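Local coordinates for cell division control protein 45 cdc45 putative (Entamoeba histolytica, PDB 6CC2) that probably serves in DNA replication as a Cdc45-family protein, which in eukaryotes joins Mcm2-7 and GINS to form the replicative helicase, at residues 426-431 with 462-467. Residues are numbered along the deposited sequence; the frame is centred on the assembly and turned at random.
Sequences KYRFCS and YKKWLP. With EDO (1,2-ethanediol), chain C.
Arg428 reaches from its strand into the loop 462-467 and takes hold of the carbonyl of Lys464 end-on, NH1 and NH2 both donating to that single oxygen, at 2.9 Å from Arg428 NH2 to Lys464 O. The oxygen sits in the guanidinium plane, and each bond is bent, with N-H...O angles of 143° and 149°, as expected when two donors share one acceptor. The chain runs extended from CG to NE, chi3 172°, which sets NE well out from the strand. Leu466 crosses it at about a right angle and lays CD1 over the centre of one guanidinium face, 4.0 Å from Arg428 CZ. NE and NH1 have further partners: Arg428 NE gives a nearly straight bond of 2.8 Å to O2 of an ethanediol, probably from the crystallisation liquor, and a water in the guanidinium plane accepts from Arg428 NH1 while donating to Leu466 O. Tyr462 brings CB to 3.8 Å from Arg428 NH2, and its ring lies obliquely beside the diol.

Nearer the backbone, Arg428 N donates to Pro467 O at 3.0 Å, and Tyr427 CA makes a CA-H...O contact with the same oxygen. The Pro467 ring packs against the Lys426-Tyr427 peptide, its CG 3.2 Å from Lys426 O. Ser459 OG, on helix 444-462, has weak hydrogen bonds with Arg428 NH1, Lys464 O and Leu466 N, tying the loop back to the helix it leaves. A classic beta bulge at Lys426 and Tyr427 opens strand 427-432, against strand 419-423. The whole belongs to a beta-alpha-beta connection in which helices 435-441 and 444-462 lead from strand 427-432 to its parallel neighbour 468-474 in the mixed sheet, with Arg428 bonded to the loop that joins the second helix to that strand.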
loop_
_atom_site.group_PDB
_atom_site.type_symbol
_atom_site.label_atom_id
_atom_site.label_comp_id
_atom_site.label_asym_id
_atom_site.label_seq_id
_atom_site.Cartn_x
_atom_site.Cartn_y
_atom_site.Cartn_z
ATOM N N LYS A 426 6.228 20.343 11.142
ATOM C CA LYS A 426 6.906 19.074 11.397
ATOM C C LYS A 426 5.937 17.913 11.445
ATOM O O LYS A 426 6.268 16.805 11.012
ATOM C CB LYS A 426 7.670 19.152 12.719
ATOM C CG LYS A 426 8.678 20.293 12.807
ATOM C CD LYS A 426 10.045 19.860 12.328
ATOM C CE LYS A 426 11.075 20.961 12.539
ATOM N NZ LYS A 426 12.452 20.477 12.251
ATOM N N TYR A 427 4.740 18.138 11.972
ATOM C CA TYR A 427 3.728 17.116 12.081
ATOM C C TYR A 427 2.410 17.808 12.361
ATOM O O TYR A 427 2.371 18.933 12.854
ATOM C CB TYR A 427 4.032 16.095 13.198
ATOM C CG TYR A 427 4.261 16.725 14.547
ATOM C CD1 TYR A 427 5.523 17.159 14.934
ATOM C CD2 TYR A 427 3.211 16.900 15.443
ATOM C CE1 TYR A 427 5.735 17.763 16.157
ATOM C CE2 TYR A 427 3.418 17.513 16.665
ATOM C CZ TYR A 427 4.684 17.947 17.016
ATOM O OH TYR A 427 4.914 18.540 18.241
ATOM N N ARG A 428 1.339 17.117 12.035
ATOM C CA ARG A 428 0.014 17.484 12.499
ATOM C C ARG A 428 -0.291 16.643 13.733
ATOM O O ARG A 428 0.142 15.494 13.833
ATOM C CB ARG A 428 -1.063 17.264 11.455
ATOM C CG ARG A 428 -0.929 18.179 10.284
ATOM C CD ARG A 428 -2.151 18.092 9.378
ATOM N NE ARG A 428 -2.016 19.143 8.377
ATOM C CZ ARG A 428 -1.452 18.995 7.186
ATOM N NH1 ARG A 428 -1.042 17.806 6.776
ATOM N NH2 ARG A 428 -1.340 20.042 6.387
ATOM N N PHE A 429 -0.988 17.245 14.679
ATOM C CA PHE A 429 -1.340 16.579 15.931
ATOM C C PHE A 429 -2.836 16.756 16.123
ATOM O O PHE A 429 -3.351 17.874 15.996
ATOM C CB PHE A 429 -0.598 17.176 17.140
ATOM C CG PHE A 429 -0.803 16.398 18.396
ATOM C CD1 PHE A 429 -1.980 16.535 19.129
ATOM C CD2 PHE A 429 0.159 15.534 18.848
ATOM C CE1 PHE A 429 -2.167 15.785 20.300
ATOM C CE2 PHE A 429 -0.032 14.776 19.996
ATOM C CZ PHE A 429 -1.207 14.901 20.705
ATOM N N CYS A 430 -3.520 15.656 16.436
ATOM C CA CYS A 430 -4.947 15.701 16.692
ATOM C C CYS A 430 -5.247 14.820 17.895
ATOM O O CYS A 430 -4.722 13.717 17.994
ATOM C CB CYS A 430 -5.741 15.207 15.507
ATOM S SG CYS A 430 -7.487 15.595 15.683
ATOM N N SER A 431 -6.089 15.304 18.796
ATOM C CA SER A 431 -6.492 14.519 19.954
ATOM C C SER A 431 -8.008 14.420 19.991
ATOM O O SER A 431 -8.709 15.380 19.679
ATOM C CB SER A 431 -5.954 15.106 21.277
ATOM O OG SER A 431 -6.493 16.346 21.582
ATOM N N TYR A 462 -5.184 21.041 2.959
ATOM C CA TYR A 462 -4.324 22.209 3.099
ATOM C C TYR A 462 -3.174 22.242 2.108
ATOM O O TYR A 462 -2.381 23.206 2.125
ATOM C CB TYR A 462 -3.818 22.289 4.539
ATOM C CG TYR A 462 -4.972 22.408 5.503
ATOM C CD1 TYR A 462 -5.793 23.542 5.493
ATOM C CD2 TYR A 462 -5.262 21.407 6.396
ATOM C CE1 TYR A 462 -6.874 23.642 6.345
ATOM C CE2 TYR A 462 -6.335 21.500 7.258
ATOM C CZ TYR A 462 -7.131 22.625 7.236
ATOM O OH TYR A 462 -8.206 22.736 8.092
ATOM N N LYS A 463 -3.106 21.277 1.193
ATOM C CA LYS A 463 -2.079 21.221 0.163
ATOM C C LYS A 463 -0.691 21.287 0.809
ATOM O O LYS A 463 0.182 22.054 0.408
ATOM C CB LYS A 463 -2.251 22.333 -0.876
ATOM C CG LYS A 463 -3.565 22.317 -1.606
ATOM C CD LYS A 463 -3.828 21.004 -2.295
ATOM C CE LYS A 463 -5.099 21.055 -3.140
ATOM N NZ LYS A 463 -4.903 21.831 -4.399
ATOM N N LYS A 464 -0.506 20.475 1.847
ATOM C CA LYS A 464 0.734 20.451 2.607
ATOM C C LYS A 464 0.830 19.079 3.262
ATOM O O LYS A 464 0.055 18.801 4.179
ATOM C CB LYS A 464 0.739 21.556 3.659
ATOM C CG LYS A 464 1.900 21.497 4.666
ATOM C CD LYS A 464 3.254 21.669 4.032
ATOM C CE LYS A 464 4.328 21.872 5.098
ATOM N NZ LYS A 464 5.707 21.893 4.536
ATOM N N TRP A 465 1.764 18.240 2.809
ATOM C CA TRP A 465 1.898 16.884 3.326
ATOM C C TRP A 465 2.811 16.861 4.543
ATOM O O TRP A 465 3.926 17.389 4.503
ATOM C CB TRP A 465 2.427 15.944 2.231
ATOM C CG TRP A 465 1.363 15.686 1.244
ATOM C CD1 TRP A 465 0.969 16.494 0.221
ATOM C CD2 TRP A 465 0.486 14.550 1.223
ATOM N NE1 TRP A 465 -0.104 15.923 -0.442
ATOM C CE2 TRP A 465 -0.419 14.738 0.164
ATOM C CE3 TRP A 465 0.364 13.421 2.028
ATOM C CZ2 TRP A 465 -1.401 13.809 -0.147
ATOM C CZ3 TRP A 465 -0.626 12.500 1.723
ATOM C CH2 TRP A 465 -1.498 12.714 0.651
ATOM N N LEU A 466 2.314 16.282 5.621
ATOM C CA LEU A 466 3.020 16.143 6.879
ATOM C C LEU A 466 2.729 14.779 7.470
ATOM O O LEU A 466 1.668 14.197 7.214
ATOM C CB LEU A 466 2.584 17.223 7.886
ATOM C CG LEU A 466 3.018 18.631 7.538
ATOM C CD1 LEU A 466 2.293 19.593 8.442
ATOM C CD2 LEU A 466 4.552 18.778 7.687
ATOM N N PRO A 467 3.637 14.259 8.293
ATOM C CA PRO A 467 3.288 13.116 9.136
ATOM C C PRO A 467 2.246 13.543 10.154
ATOM O O PRO A 467 2.019 14.737 10.387
ATOM C CB PRO A 467 4.626 12.723 9.774
ATOM C CG PRO A 467 5.433 13.958 9.774
ATOM C CD PRO A 467 4.980 14.785 8.583
HETATM C C1 EDO C . -4.295 20.361 11.244
HETATM O O1 EDO C . -5.310 19.804 10.378
HETATM C C2 EDO C . -3.748 21.666 10.661
HETATM O O2 EDO C . -3.185 21.449 9.366
HETATM O O HOH W 1 -0.847 15.142 7.858
#